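Local structure of N-acetylcysteine deacetylase (Bacillus subtilis, 1YSJ) at residues 193-196 / 197-200. The protein probably removes the acetyl group from N-acetylcysteine, releasing cysteine and acetate, as a dinuclear metal-dependent hydrolase of the peptidase M20 family. The protein carries 1 engineered substitution. Residues are numbered along the deposited sequence; the frame is centred on the assembly and turned at random.
Sequences GVKE and GPLM
Lys195 curls across the inside of the bend at Glu196 and Gly197 to lay its chain against Leu199 and its amine on the carbonyl of Pro198. Its CB points toward the residues beyond the bend, and CG sits between the backbone N and the carbonyl carbon (chi1 80°). CG and CD pass the branch end of Leu199 at a slant; CD of Lys195 lies 3.9 Å from CD1 of Leu199, a plain van der Waals contact. The chain then bends at chi3 and chi4, and CE of Lys195 comes within 3.5 Å of the O of Pro198. At the tip, NZ gives two hydrogen bonds to backbone carbonyls. One runs 2.8 Å from NZ of Lys195 to the O of Pro198, arriving above the carbonyl plane at a C=O...N angle of 135°. The other, also 2.8 Å, joins NZ of Lys195 to the O of Glu196, closer to the C=O direction (154°) and tilted modestly from the carbonyl plane. Gly197, between the two acceptor residues in sequence, takes a positive phi.

The bend carries the chain from strand 191-194, which pairs with Trp364 and Val340 in the mixed sheet of the metal-binding catalytic domain, into strand 197-211 of the smaller lid or dimerisation domain of the M20 fold. Asn320, at the end of strand 306-320, donates from its side-chain ND2 to the O of Lys195. Leu199 is buried against Phe362 and Trp364, whereas Glu196 is exposed. A single ammonium group therefore bridges the carbonyls of Glu196 and Pro198, the residues that flank Gly197, and its positive charge is probably eased by their two oxygens while the aliphatic part rests on leucine.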
loop_
_atom_site.group_PDB
_atom_site.type_symbol
_atom_site.label_atom_id
_atom_site.label_comp_id
_atom_site.label_asym_id
_atom_site.label_seq_id
_atom_site.Cartn_x
_atom_site.Cartn_y
_atom_site.Cartn_z
ATOM N N GLY A 193 -26.755 7.794 -31.528
ATOM C CA GLY A 193 -26.019 6.525 -31.530
ATOM C C GLY A 193 -26.892 5.363 -31.095
ATOM O O GLY A 193 -27.439 5.373 -29.992
ATOM N N VAL A 194 -27.005 4.355 -31.956
ATOM C CA VAL A 194 -27.987 3.285 -31.785
ATOM C C VAL A 194 -27.387 1.880 -31.955
ATOM O O VAL A 194 -26.800 1.571 -32.995
ATOM C CB VAL A 194 -29.183 3.480 -32.779
ATOM C CG1 VAL A 194 -30.099 2.271 -32.793
ATOM C CG2 VAL A 194 -29.984 4.736 -32.434
ATOM N N LYS A 195 -27.539 1.040 -30.928
ATOM C CA LYS A 195 -27.232 -0.397 -31.035
ATOM C C LYS A 195 -28.086 -1.246 -30.085
ATOM O O LYS A 195 -28.480 -0.779 -29.014
ATOM C CB LYS A 195 -25.735 -0.676 -30.811
ATOM C CG LYS A 195 -25.291 -0.709 -29.346
ATOM C CD LYS A 195 -23.790 -0.993 -29.190
ATOM C CE LYS A 195 -23.389 -2.389 -29.677
ATOM N NZ LYS A 195 -24.038 -3.489 -28.911
ATOM N N GLU A 196 -28.371 -2.485 -30.486
ATOM C CA GLU A 196 -28.993 -3.460 -29.587
ATOM C C GLU A 196 -27.915 -4.143 -28.735
ATOM O O GLU A 196 -26.738 -4.155 -29.101
ATOM C CB GLU A 196 -29.869 -4.478 -30.358
ATOM C CG GLU A 196 -29.120 -5.499 -31.222
ATOM C CD GLU A 196 -30.003 -6.180 -32.287
ATOM O OE1 GLU A 196 -31.128 -6.638 -31.977
ATOM O OE2 GLU A 196 -29.553 -6.279 -33.449
ATOM N N GLY A 197 -28.318 -4.685 -27.589
ATOM C CA GLY A 197 -27.401 -5.386 -26.698
ATOM C C GLY A 197 -26.497 -4.468 -25.890
ATOM O O GLY A 197 -26.862 -3.317 -25.614
ATOM N N PRO A 198 -25.304 -4.970 -25.511
ATOM C CA PRO A 198 -24.362 -4.291 -24.613
ATOM C C PRO A 198 -23.821 -2.977 -25.172
ATOM O O PRO A 198 -23.255 -2.952 -26.271
ATOM C CB PRO A 198 -23.219 -5.307 -24.463
ATOM C CG PRO A 198 -23.797 -6.614 -24.906
ATOM C CD PRO A 198 -24.782 -6.272 -25.960
ATOM N N LEU A 199 -23.998 -1.901 -24.408
ATOM C CA LEU A 199 -23.522 -0.575 -24.795
ATOM C C LEU A 199 -22.434 -0.079 -23.846
ATOM O O LEU A 199 -21.427 0.482 -24.281
ATOM C CB LEU A 199 -24.687 0.425 -24.836
ATOM C CG LEU A 199 -24.379 1.880 -25.216
ATOM C CD1 LEU A 199 -23.935 1.987 -26.665
ATOM C CD2 LEU A 199 -25.577 2.770 -24.966
HETATM N N MSE A 200 -22.655 -0.280 -22.551
HETATM C CA MSE A 200 -21.734 0.189 -21.520
HETATM C C MSE A 200 -21.409 -0.937 -20.562
HETATM O O MSE A 200 -22.256 -1.772 -20.266
HETATM C CB MSE A 200 -22.323 1.381 -20.760
HETATM C CG MSE A 200 -22.742 2.527 -21.657
HETATM SE SE MSE A 200 -23.343 4.067 -20.661
HETATM C CE MSE A 200 -21.598 4.694 -19.980
#